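Local coordinates for protein probable aminotransferase (PDB 5YKR) that probably acts as a class-III aminotransferase, a member of the pyridoxal-phosphate-dependent aminotransferase clan, and assembles as a dimer, at residues A[78-83]-A[429-434]; A[94-99]-A[340-345]; A[349-354]-A[433-438]; A[354-359]-A[379-384]; A[360-365]-A[440-445]. All blocks are in the same frame, centred on the assembly; numbering follows the deposited sequence.

Contact 1. Residues A[78-83]-A[429-434]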
# COMPACT_ATOMS: atom_id res chain seq x y z
N VAL A 78 -0.86 29.22 -3.08
CA VAL A 78 0.04 28.57 -4.01
C VAL A 78 0.69 27.41 -3.24
O VAL A 78 1.10 27.53 -2.07
CB VAL A 78 1.12 29.46 -4.66
CG1 VAL A 78 1.80 30.29 -3.69
CG2 VAL A 78 2.16 28.61 -5.37
N ASP A 79 0.72 26.26 -3.90
CA ASP A 79 1.12 24.99 -3.29
C ASP A 79 2.48 24.57 -3.77
O ASP A 79 2.65 24.14 -4.94
CB ASP A 79 0.05 23.94 -3.58
CG ASP A 79 0.22 22.69 -2.76
OD1 ASP A 79 1.22 22.58 -2.01
OD2 ASP A 79 -0.63 21.76 -2.90
N PHE A 80 3.48 24.66 -2.86
CA PHE A 80 4.80 24.08 -3.04
C PHE A 80 5.01 22.75 -2.28
O PHE A 80 6.10 22.16 -2.31
CB PHE A 80 5.90 25.10 -2.61
CG PHE A 80 6.06 26.29 -3.53
CD1 PHE A 80 6.75 26.16 -4.70
CD2 PHE A 80 5.45 27.49 -3.26
CE1 PHE A 80 6.91 27.22 -5.56
CE2 PHE A 80 5.61 28.57 -4.13
CZ PHE A 80 6.35 28.43 -5.24
N ALA A 81 3.95 22.33 -1.58
CA ALA A 81 3.93 21.04 -0.86
C ALA A 81 3.53 19.88 -1.75
O ALA A 81 4.12 18.78 -1.70
CB ALA A 81 2.94 21.15 0.29
N LEU A 82 2.51 20.14 -2.58
CA LEU A 82 2.08 19.21 -3.66
C LEU A 82 1.88 17.79 -3.11
O LEU A 82 2.45 16.80 -3.61
CB LEU A 82 3.05 19.26 -4.83
CG LEU A 82 3.10 20.62 -5.53
CD1 LEU A 82 4.20 20.63 -6.60
CD2 LEU A 82 1.74 20.97 -6.14
N GLY A 83 1.08 17.70 -2.04
CA GLY A 83 0.75 16.37 -1.49
C GLY A 83 1.95 15.67 -0.90
O GLY A 83 2.04 14.46 -0.89
N ASN A 429 11.90 21.36 4.98
CA ASN A 429 12.04 22.79 4.69
C ASN A 429 12.23 22.95 3.19
O ASN A 429 13.17 23.63 2.70
CB ASN A 429 13.23 23.38 5.46
CG ASN A 429 13.02 23.29 6.95
OD1 ASN A 429 12.08 23.94 7.47
ND2 ASN A 429 13.85 22.47 7.66
N MET A 430 11.34 22.28 2.43
CA MET A 430 11.50 22.16 0.98
C MET A 430 10.35 22.88 0.26
O MET A 430 9.30 23.10 0.81
CB MET A 430 11.59 20.68 0.50
CG MET A 430 10.26 19.92 0.40
SD MET A 430 9.57 20.02 -1.26
CE MET A 430 8.11 19.00 -1.07
N ALA A 431 10.61 23.21 -1.00
CA ALA A 431 9.59 23.67 -1.95
C ALA A 431 9.84 22.90 -3.24
O ALA A 431 10.99 22.67 -3.66
CB ALA A 431 9.74 25.16 -2.23
N LEU A 432 8.73 22.48 -3.85
CA LEU A 432 8.75 21.71 -5.07
C LEU A 432 7.97 22.49 -6.14
O LEU A 432 6.84 22.93 -5.89
CB LEU A 432 8.05 20.35 -4.75
CG LEU A 432 8.08 19.28 -5.84
CD1 LEU A 432 9.48 18.88 -6.33
CD2 LEU A 432 7.34 18.10 -5.28
N THR A 433 8.56 22.60 -7.32
CA THR A 433 7.88 23.24 -8.45
C THR A 433 7.26 22.19 -9.36
O THR A 433 7.70 21.05 -9.40
CB THR A 433 8.86 24.11 -9.27
OG1 THR A 433 9.89 23.28 -9.79
CG2 THR A 433 9.48 25.17 -8.41
N CYS A 434 6.19 22.59 -10.05
CA CYS A 434 5.50 21.75 -11.01
C CYS A 434 5.27 22.54 -12.29
O CYS A 434 5.54 23.75 -12.33
CB CYS A 434 4.18 21.22 -10.43
SG CYS A 434 2.91 22.41 -10.16
O HOH W 1 4.56 24.33 -6.96
O HOH W 2 6.91 22.04 0.26

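Contact 2. Residues A[94-99]-A[340-345]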
# COMPACT_ATOMS: atom_id res chain seq x y z
N PRO A 94 -4.66 17.35 -16.46
CA PRO A 94 -5.79 16.94 -17.24
C PRO A 94 -5.66 15.56 -17.93
O PRO A 94 -6.64 14.79 -17.93
CB PRO A 94 -5.95 18.05 -18.28
CG PRO A 94 -5.27 19.18 -17.70
CD PRO A 94 -4.24 18.73 -16.74
N ALA A 95 -4.48 15.24 -18.46
CA ALA A 95 -4.36 13.95 -19.12
C ALA A 95 -4.52 12.79 -18.13
O ALA A 95 -5.05 11.71 -18.47
CB ALA A 95 -3.02 13.82 -19.83
N VAL A 96 -4.02 13.00 -16.91
CA VAL A 96 -4.02 11.98 -15.92
C VAL A 96 -5.41 11.82 -15.33
O VAL A 96 -5.93 10.69 -15.23
CB VAL A 96 -2.96 12.22 -14.83
CG1 VAL A 96 -2.96 11.12 -13.77
CG2 VAL A 96 -1.56 12.37 -15.43
N ALA A 97 -6.06 12.92 -15.01
CA ALA A 97 -7.45 12.87 -14.54
C ALA A 97 -8.39 12.26 -15.57
O ALA A 97 -9.25 11.45 -15.22
CB ALA A 97 -7.94 14.24 -14.14
N ASP A 98 -8.18 12.61 -16.85
CA ASP A 98 -8.99 12.04 -17.92
C ASP A 98 -8.78 10.53 -18.05
O ASP A 98 -9.75 9.77 -18.24
CB ASP A 98 -8.72 12.70 -19.28
CG ASP A 98 -9.35 14.11 -19.40
OD1 ASP A 98 -10.15 14.57 -18.52
OD2 ASP A 98 -8.99 14.75 -20.41
N ALA A 99 -7.51 10.09 -17.93
CA ALA A 99 -7.20 8.67 -18.03
C ALA A 99 -7.85 7.90 -16.86
O ALA A 99 -8.37 6.78 -17.04
CB ALA A 99 -5.72 8.44 -18.04
N ARG A 340 0.39 5.51 -17.48
CA ARG A 340 0.60 5.73 -18.90
C ARG A 340 0.46 7.21 -19.21
O ARG A 340 1.32 7.79 -19.89
CB ARG A 340 -0.34 4.88 -19.73
CG ARG A 340 -0.25 5.16 -21.22
CD ARG A 340 -1.02 4.15 -21.98
NE ARG A 340 -0.84 4.32 -23.42
CZ ARG A 340 -1.28 3.44 -24.32
NH1 ARG A 340 -1.98 2.36 -23.94
NH2 ARG A 340 -0.95 3.65 -25.58
N ALA A 341 -0.62 7.83 -18.72
CA ALA A 341 -0.79 9.25 -18.95
C ALA A 341 0.35 10.06 -18.37
O ALA A 341 0.82 11.03 -18.97
CB ALA A 341 -2.11 9.71 -18.38
N THR A 342 0.80 9.70 -17.17
CA THR A 342 1.88 10.42 -16.55
C THR A 342 3.16 10.36 -17.35
O THR A 342 3.82 11.41 -17.59
CB THR A 342 2.09 9.89 -15.11
OG1 THR A 342 0.90 10.12 -14.34
CG2 THR A 342 3.28 10.56 -14.45
N PHE A 343 3.58 9.16 -17.74
CA PHE A 343 4.81 9.03 -18.47
C PHE A 343 4.73 9.59 -19.89
O PHE A 343 5.70 10.18 -20.39
CB PHE A 343 5.28 7.59 -18.50
CG PHE A 343 5.62 7.02 -17.13
CD1 PHE A 343 6.50 7.69 -16.29
CD2 PHE A 343 5.12 5.81 -16.72
CE1 PHE A 343 6.84 7.18 -15.03
CE2 PHE A 343 5.48 5.26 -15.48
CZ PHE A 343 6.30 5.96 -14.64
N ALA A 344 3.58 9.44 -20.53
CA ALA A 344 3.46 9.89 -21.95
C ALA A 344 3.28 11.40 -22.06
O ALA A 344 3.80 12.02 -22.99
CB ALA A 344 2.31 9.19 -22.62
N GLU A 345 2.52 11.98 -21.13
CA GLU A 345 2.05 13.35 -21.28
C GLU A 345 2.56 14.35 -20.27
O GLU A 345 2.53 15.55 -20.56
CB GLU A 345 0.51 13.40 -21.28
CG GLU A 345 -0.14 12.45 -22.26
CD GLU A 345 0.13 12.76 -23.71
OE1 GLU A 345 0.41 13.94 -24.05
OE2 GLU A 345 0.07 11.81 -24.50

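Contact 3. Residues A[349-354]-A[433-438]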
# COMPACT_ATOMS: atom_id res chain seq x y z
N GLU A 349 10.55 16.27 -21.02
CA GLU A 349 11.71 17.17 -20.96
C GLU A 349 11.22 18.61 -20.82
O GLU A 349 11.80 19.39 -20.07
CB GLU A 349 12.56 17.05 -22.25
CG GLU A 349 13.76 18.00 -22.33
CD GLU A 349 14.63 17.71 -23.57
OE1 GLU A 349 15.44 16.77 -23.45
OE2 GLU A 349 14.52 18.38 -24.65
N ASP A 350 10.15 18.99 -21.53
CA ASP A 350 9.66 20.37 -21.45
C ASP A 350 9.13 20.70 -20.05
O ASP A 350 9.32 21.81 -19.53
CB ASP A 350 8.54 20.63 -22.47
CG ASP A 350 9.00 20.72 -23.91
OD1 ASP A 350 10.19 20.85 -24.19
OD2 ASP A 350 8.11 20.70 -24.82
N ALA A 351 8.45 19.74 -19.45
CA ALA A 351 7.90 19.93 -18.10
C ALA A 351 9.06 20.18 -17.12
O ALA A 351 9.02 21.11 -16.30
CB ALA A 351 7.09 18.73 -17.67
N TYR A 352 10.07 19.31 -17.20
CA TYR A 352 11.19 19.45 -16.30
C TYR A 352 11.96 20.76 -16.55
O TYR A 352 12.44 21.38 -15.62
CB TYR A 352 12.09 18.24 -16.34
CG TYR A 352 11.65 17.09 -15.46
CD1 TYR A 352 10.81 16.08 -15.93
CD2 TYR A 352 12.13 16.97 -14.17
CE1 TYR A 352 10.46 14.99 -15.13
CE2 TYR A 352 11.75 15.92 -13.36
CZ TYR A 352 10.94 14.93 -13.83
OH TYR A 352 10.65 13.85 -13.03
N ARG A 353 12.09 21.18 -17.79
CA ARG A 353 12.77 22.43 -18.08
C ARG A 353 12.12 23.58 -17.33
O ARG A 353 12.80 24.41 -16.71
CB ARG A 353 12.81 22.70 -19.57
CG ARG A 353 13.62 23.94 -19.92
CD ARG A 353 13.77 24.17 -21.44
NE ARG A 353 13.94 22.94 -22.23
CZ ARG A 353 12.96 22.33 -22.93
NH1 ARG A 353 11.75 22.88 -23.08
NH2 ARG A 353 13.22 21.19 -23.54
N HIS A 354 10.80 23.65 -17.42
CA HIS A 354 10.05 24.68 -16.70
C HIS A 354 10.24 24.54 -15.19
O HIS A 354 10.50 25.53 -14.48
CB HIS A 354 8.57 24.58 -17.03
CG HIS A 354 7.71 25.54 -16.28
ND1 HIS A 354 7.50 26.83 -16.72
CD2 HIS A 354 6.99 25.42 -15.14
CE1 HIS A 354 6.73 27.46 -15.87
NE2 HIS A 354 6.41 26.63 -14.89
N THR A 433 8.56 22.60 -7.32
CA THR A 433 7.88 23.24 -8.45
C THR A 433 7.26 22.19 -9.36
O THR A 433 7.70 21.05 -9.40
CB THR A 433 8.86 24.11 -9.27
OG1 THR A 433 9.89 23.28 -9.79
CG2 THR A 433 9.48 25.17 -8.41
N CYS A 434 6.19 22.59 -10.05
CA CYS A 434 5.50 21.75 -11.01
C CYS A 434 5.27 22.54 -12.29
O CYS A 434 5.54 23.75 -12.33
CB CYS A 434 4.18 21.22 -10.43
SG CYS A 434 2.91 22.41 -10.16
N PRO A 435 4.74 21.90 -13.34
CA PRO A 435 4.54 22.65 -14.60
C PRO A 435 3.61 23.85 -14.48
O PRO A 435 3.77 24.80 -15.25
CB PRO A 435 3.97 21.59 -15.54
CG PRO A 435 4.55 20.34 -15.05
CD PRO A 435 4.54 20.46 -13.54
N ALA A 436 2.69 23.82 -13.49
CA ALA A 436 1.74 24.91 -13.27
C ALA A 436 2.29 26.06 -12.37
O ALA A 436 1.66 27.12 -12.27
CB ALA A 436 0.46 24.38 -12.69
N THR A 437 3.45 25.85 -11.74
CA THR A 437 4.05 26.92 -10.93
C THR A 437 4.41 28.11 -11.83
O THR A 437 4.85 27.93 -12.99
CB THR A 437 5.29 26.42 -10.17
OG1 THR A 437 4.96 25.16 -9.54
CG2 THR A 437 5.79 27.48 -9.17
N ARG A 438 4.14 29.32 -11.34
CA ARG A 438 4.44 30.53 -12.10
C ARG A 438 5.52 31.34 -11.38
O ARG A 438 5.69 31.22 -10.16
CB ARG A 438 3.17 31.38 -12.20
CG ARG A 438 2.00 30.73 -12.94
CD ARG A 438 0.68 31.45 -12.66
NE ARG A 438 0.44 31.63 -11.20
CZ ARG A 438 -0.60 32.25 -10.63
NH1 ARG A 438 -1.59 32.78 -11.37
NH2 ARG A 438 -0.68 32.32 -9.30

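Contact 4. Residues A[354-359]-A[379-384]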
# COMPACT_ATOMS: atom_id res chain seq x y z
N HIS A 354 10.80 23.65 -17.42
CA HIS A 354 10.05 24.68 -16.70
C HIS A 354 10.24 24.54 -15.19
O HIS A 354 10.50 25.53 -14.48
CB HIS A 354 8.57 24.58 -17.03
CG HIS A 354 7.71 25.54 -16.28
ND1 HIS A 354 7.50 26.83 -16.72
CD2 HIS A 354 6.99 25.42 -15.14
CE1 HIS A 354 6.73 27.46 -15.87
NE2 HIS A 354 6.41 26.63 -14.89
N MET A 355 10.10 23.33 -14.68
CA MET A 355 10.25 23.11 -13.23
C MET A 355 11.65 23.53 -12.75
O MET A 355 11.79 24.13 -11.68
CB MET A 355 9.99 21.63 -12.94
CG MET A 355 8.53 21.23 -13.11
SD MET A 355 8.22 19.47 -13.34
CE MET A 355 8.68 18.82 -11.74
N PHE A 356 12.66 23.24 -13.54
CA PHE A 356 14.05 23.60 -13.15
C PHE A 356 14.25 25.13 -13.14
O PHE A 356 14.89 25.68 -12.25
CB PHE A 356 15.08 23.04 -14.12
CG PHE A 356 15.20 21.56 -14.18
CD1 PHE A 356 14.74 20.74 -13.16
CD2 PHE A 356 15.80 20.98 -15.28
CE1 PHE A 356 14.90 19.37 -13.22
CE2 PHE A 356 15.94 19.60 -15.39
CZ PHE A 356 15.49 18.80 -14.33
N GLN A 357 13.70 25.80 -14.14
CA GLN A 357 13.84 27.26 -14.19
C GLN A 357 13.23 27.91 -12.92
O GLN A 357 13.82 28.80 -12.29
CB GLN A 357 13.17 27.81 -15.46
CG GLN A 357 13.12 29.32 -15.56
CD GLN A 357 12.29 29.77 -16.74
OE1 GLN A 357 11.17 30.30 -16.59
NE2 GLN A 357 12.83 29.59 -17.92
N LEU A 358 12.02 27.47 -12.58
CA LEU A 358 11.32 28.06 -11.44
C LEU A 358 12.00 27.67 -10.12
O LEU A 358 12.10 28.50 -9.21
CB LEU A 358 9.82 27.73 -11.46
CG LEU A 358 8.89 28.50 -12.40
CD1 LEU A 358 8.80 29.94 -11.96
CD2 LEU A 358 9.42 28.52 -13.81
N ALA A 359 12.47 26.42 -10.03
CA ALA A 359 13.19 25.97 -8.83
C ALA A 359 14.51 26.72 -8.65
O ALA A 359 14.87 27.08 -7.53
CB ALA A 359 13.36 24.47 -8.85
N VAL A 379 21.17 26.53 1.46
CA VAL A 379 20.14 25.97 0.61
C VAL A 379 20.74 25.14 -0.49
O VAL A 379 21.79 25.47 -1.04
CB VAL A 379 19.18 27.09 0.07
CG1 VAL A 379 19.86 28.08 -0.91
CG2 VAL A 379 17.96 26.51 -0.62
N THR A 380 20.01 24.05 -0.82
CA THR A 380 20.40 23.08 -1.84
C THR A 380 19.24 22.82 -2.81
O THR A 380 18.10 22.86 -2.40
CB THR A 380 20.82 21.76 -1.17
OG1 THR A 380 21.92 22.04 -0.29
CG2 THR A 380 21.25 20.70 -2.16
N ARG A 381 19.55 22.54 -4.08
CA ARG A 381 18.53 22.21 -5.09
C ARG A 381 18.94 20.92 -5.82
O ARG A 381 20.11 20.72 -6.17
CB ARG A 381 18.36 23.36 -6.08
CG ARG A 381 17.36 23.03 -7.20
CD ARG A 381 17.03 24.23 -8.05
NE ARG A 381 18.15 24.59 -8.92
CZ ARG A 381 18.37 24.09 -10.12
NH1 ARG A 381 17.55 23.16 -10.65
NH2 ARG A 381 19.42 24.54 -10.82
N ILE A 382 17.96 20.05 -6.02
CA ILE A 382 18.08 18.91 -6.92
C ILE A 382 16.92 19.00 -7.90
O ILE A 382 15.77 18.66 -7.60
CB ILE A 382 18.12 17.53 -6.21
CG1 ILE A 382 17.14 17.40 -5.09
CG2 ILE A 382 19.51 17.30 -5.74
CD1 ILE A 382 16.93 15.94 -4.73
N GLY A 383 17.24 19.57 -9.07
CA GLY A 383 16.22 19.74 -10.09
C GLY A 383 15.08 20.65 -9.64
O GLY A 383 15.30 21.83 -9.39
N ALA A 384 13.88 20.08 -9.53
CA ALA A 384 12.68 20.80 -9.15
C ALA A 384 12.49 21.00 -7.66
O ALA A 384 11.52 21.66 -7.24
CB ALA A 384 11.47 20.08 -9.70

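Contact 5. Residues A[360-365]-A[440-445]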
# COMPACT_ATOMS: atom_id res chain seq x y z
N ALA A 360 15.22 26.97 -9.75
CA ALA A 360 16.45 27.75 -9.67
C ALA A 360 16.20 29.14 -9.20
O ALA A 360 16.97 29.67 -8.41
CB ALA A 360 17.13 27.76 -11.01
N GLN A 361 15.09 29.75 -9.66
CA GLN A 361 14.71 31.09 -9.22
C GLN A 361 14.45 31.07 -7.69
O GLN A 361 14.86 31.94 -6.96
CB GLN A 361 13.47 31.56 -10.00
CG GLN A 361 12.87 32.94 -9.61
CD GLN A 361 11.44 33.17 -10.14
OE1 GLN A 361 10.98 32.43 -11.01
NE2 GLN A 361 10.75 34.21 -9.61
N LEU A 362 13.73 30.05 -7.23
CA LEU A 362 13.37 29.94 -5.82
C LEU A 362 14.64 29.76 -4.96
O LEU A 362 14.80 30.45 -3.93
CB LEU A 362 12.35 28.79 -5.63
CG LEU A 362 11.69 28.71 -4.25
CD1 LEU A 362 10.28 28.10 -4.38
CD2 LEU A 362 12.55 27.92 -3.27
N GLU A 363 15.52 28.88 -5.42
CA GLU A 363 16.80 28.62 -4.75
C GLU A 363 17.63 29.91 -4.65
O GLU A 363 18.13 30.25 -3.59
CB GLU A 363 17.59 27.58 -5.55
CG GLU A 363 19.00 27.32 -5.00
CD GLU A 363 19.89 26.58 -6.00
OE1 GLU A 363 19.51 26.43 -7.19
OE2 GLU A 363 20.95 26.12 -5.56
N ALA A 364 17.76 30.62 -5.75
CA ALA A 364 18.56 31.86 -5.78
C ALA A 364 18.00 32.89 -4.80
O ALA A 364 18.77 33.57 -4.10
CB ALA A 364 18.61 32.40 -7.20
N GLY A 365 16.67 33.01 -4.73
CA GLY A 365 16.03 33.91 -3.78
C GLY A 365 16.30 33.54 -2.32
O GLY A 365 16.66 34.39 -1.52
N GLU A 440 5.50 34.39 -10.51
CA GLU A 440 4.88 35.15 -9.42
C GLU A 440 4.73 34.36 -8.13
O GLU A 440 4.75 34.93 -7.02
CB GLU A 440 3.54 35.82 -9.83
CG GLU A 440 2.40 34.88 -10.14
CD GLU A 440 1.20 35.56 -10.78
OE1 GLU A 440 0.46 36.27 -10.04
OE2 GLU A 440 0.98 35.36 -12.00
N ASP A 441 4.53 33.05 -8.26
CA ASP A 441 4.34 32.20 -7.10
C ASP A 441 5.67 32.06 -6.35
O ASP A 441 5.72 32.10 -5.11
CB ASP A 441 3.92 30.80 -7.54
CG ASP A 441 2.62 30.76 -8.30
OD1 ASP A 441 1.76 31.66 -8.12
OD2 ASP A 441 2.46 29.79 -9.11
N VAL A 442 6.74 31.91 -7.11
CA VAL A 442 8.08 31.88 -6.53
C VAL A 442 8.41 33.22 -5.85
O VAL A 442 8.96 33.24 -4.73
CB VAL A 442 9.11 31.52 -7.60
CG1 VAL A 442 10.52 31.67 -7.05
CG2 VAL A 442 8.89 30.12 -8.10
N GLU A 443 8.06 34.33 -6.50
CA GLU A 443 8.30 35.63 -5.90
C GLU A 443 7.54 35.80 -4.59
O GLU A 443 8.07 36.39 -3.62
CB GLU A 443 7.95 36.75 -6.93
CG GLU A 443 8.90 36.75 -8.12
CD GLU A 443 8.36 37.39 -9.44
OE1 GLU A 443 7.31 38.10 -9.47
OE2 GLU A 443 9.03 37.18 -10.50
N LEU A 444 6.32 35.29 -4.53
CA LEU A 444 5.54 35.37 -3.29
C LEU A 444 6.23 34.56 -2.19
O LEU A 444 6.43 35.05 -1.06
CB LEU A 444 4.11 34.91 -3.49
CG LEU A 444 3.19 34.89 -2.26
CD1 LEU A 444 3.03 36.30 -1.67
CD2 LEU A 444 1.85 34.31 -2.59
N HIS A 445 6.58 33.32 -2.48
CA HIS A 445 7.38 32.55 -1.52
C HIS A 445 8.57 33.34 -1.00
O HIS A 445 8.84 33.39 0.21
CB HIS A 445 7.86 31.24 -2.18
CG HIS A 445 8.82 30.46 -1.33
ND1 HIS A 445 10.20 30.63 -1.35
CD2 HIS A 445 8.58 29.49 -0.43
CE1 HIS A 445 10.75 29.81 -0.48
NE2 HIS A 445 9.79 29.08 0.08
O HOH W 3 12.50 31.93 -2.77

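Contact 1. Residues A[78-83]-A[429-434]
F80 O is gripped from two sources. L432 N donates to it over 3.1 Å, lying in the carbonyl plane on a lone pair, and a water that donates to M430 O also donates to F80 O. A second water bridges D79 O and L432 O, so one direct bond and two water bridges link the backbones and satisfy buried carbonyls. The turn that presents F80 is itself fastened by D79. Its OD1 accepts from A81 N, closing an Asx turn, and D79 OD1 also accepts from L82 N at 2.8 Å, the two donors arriving from the same face of the carboxylate, while OD2 bonds to H91. Around this polar thread the contact is apolar. F80 CB rests on A431 CB at 3.9 Å, and T433 CG2 lies at the edge of the F80 ring. L82 reaches out with one branch: L82 CD1 meets C434 CB at 3.9 Å and L432 CG at 4.2 Å. M430 CE ends 3.9 Å from F80 O. The contact thereby joins the end of strand 76-79, in a mixed sheet, to an outer strand, 430-432, of a three-stranded antiparallel sheet, with L362 of helix 349-372 packed against both F80 and A431.

Contact 2. Residues A[94-99]-A[340-345]
A341 presses its CB into the surface formed by A95, V96 and A99, and has more of its area buried here than any other residue of the two segments. A341 CB lies 3.6 Å from A95 O, 3.8 Å from A99 CB and 4.0 Å from V96 CG2, touching both backbone and side chain of the opposing helix. V96 comes next. With CG1 anti to the backbone N (chi1 -180°), its other branch, V96 CG2, approaches T342 OG1 to 3.5 Å, the two side chains crossing obliquely; the hydroxyl meanwhile is bonded to A338 O in its own helix. A95, the third main contributor, sets its CB against E345 CB at 3.8 Å, and the E345 chain then bends at chi2, its carboxylate leading away. The helices run nearly antiparallel, at 153°, and D98 on another side of 94-99 makes a salt bridge to R105 of the second subunit. No hydrogen bond spans the two segments. The example illustrates how small side chains permit close helix approach: the axes come within 8.5 Å, and the attraction rests on van der Waals contact of small apolar groups with one another, with a backbone carbonyl and with the T342 hydroxyl oxygen, the charged ends of side chains being kept out of it.

Contact 3. Residues A[349-354]-A[433-438]
H354 and T437 supply the one hydrogen bond between the segments: H354 NE2 donates to T437 O over 2.8 Å at 156°, with the acceptor almost exactly in the ring plane. The ring is aimed at the loop with CG anti to the backbone N (chi1 177°). Two further carbonyls crowd the same ring. P435 O lies 3.2 Å from H354 NE2, at an angle too poor for a hydrogen bond, and C434 O sits at the ring edge, 3.6 Å from H354 CD2. Within the loop, a type I turn from C434 to T437 is closed by T437 N donating to C434 O, and tightened by T437 OG1, which accepts from C434 N at 2.9 Å. Apolar contact is slight, namely A351 CB on P435 CG at 4.0 Å. The chemistry implies a histidine with its proton on NE2, used as a peg from helix 349-372 into the loop ahead of helix 439-456. The bond itself requires no more than that proton, and the carbonyl oxygens gathered near the ring might at most modestly favour positive charge on it.

Contact 4. Residues A[354-359]-A[379-384]
M355 and A384 make the purely apolar part of this contact, M355 CE lying 3.7 Å from A384 CB after the methionine chain bends at chi3. A359 adds its own methyl, which sits against two carbonyls: A359 CB is 3.3 Å from G383 O and close to A384 O as well. Aromatic contact comes from F356. F356 CE1 approaches G383 CA to 3.4 Å, and A384 N lies at the ring edge, near the plane. The ring packs directly on the glycine backbone, whose positive phi also favours glycine. One polar bond lies within the strand segment. R381 runs out with CG anti to the backbone N (chi1 177°), lays R381 CD on A359 C at 3.6 Å, then bends at chi3; R381 NH1 donates to G383 O over 2.9 Å, that oxygen lying in the guanidinium plane. F356 O sits over one guanidinium face, 4.0 Å from R381 NH1, and NE is held by a salt bridge to E363. Arginine and turn therefore brace each other beside the helix. G383 (phi 62°, psi -116°) and A384 have the backbone angles of a type II' turn, a common way to join adjacent antiparallel strands. Here it links 378-382 to 385-389, with helix 349-372 packed against the hairpin, a helix layered on an antiparallel sheet.

Contact 5. Residues A[360-365]-A[440-445]
V442 and L362 form the close-packed heart of this contact. V442 CG1, anti to the backbone N (chi1 172°), pushes between two neighbours on the facing helix, lying 3.6 Å from L362 CA and equally near Q361 CD. One turn beyond V442, H445 meets L362 at about a right angle: L362 CD1 stands 4.1 Å from the H445 ring centroid, 18° off the ring normal, in a CH-pi contact over the face, while L362 CD2 approaches H445 CE1 to 3.8 Å. The rim of that imidazole is also used. A water lying in its plane, 3.0 Å from H445 ND1, donates to L362 O, so the ring meets a leucine over one face and a water at its edge. Toward the exposed side the fit is looser and more polar. The extended Q361 chain runs past V442, and Q361 NE2 comes to 3.5 Å from E443 CG, with amide and carboxylate planes turned well apart; that NE2 also makes a weak hydrogen bond to A439 O. No hydrogen bond runs directly between the segments. L362 reaches further to F80 and to V386 of strand 385-389, whereas V442 touches L358. The axes lie 9.5 Å apart and cross at -19°, an arrangement characteristic of nearly parallel helices packed side by side, here 349-372 against 439-456, with the former also resting on the antiparallel sheet.

Following the chain from the N terminus, contact 1 opens first, at strand 76-79, and closes only at strand 430-432, enclosing a very long loop. Contact 2 nests inside it, pairing helix 94-104 with helix 333-346, and lies apart from the rest. It closes just before helix 349-372 begins, and that one helix then opens contacts 3, 4 and 5 in turn. Contact 4 closes soonest, on the hairpin strand, and is nested in contacts 1 and 3, which share T433 and C434. Contact 5 closes last, on helix 439-456, and crosses contacts 1, 3 and 4. Helix 349-372 thus ties the antiparallel sheet to the chain's final helix.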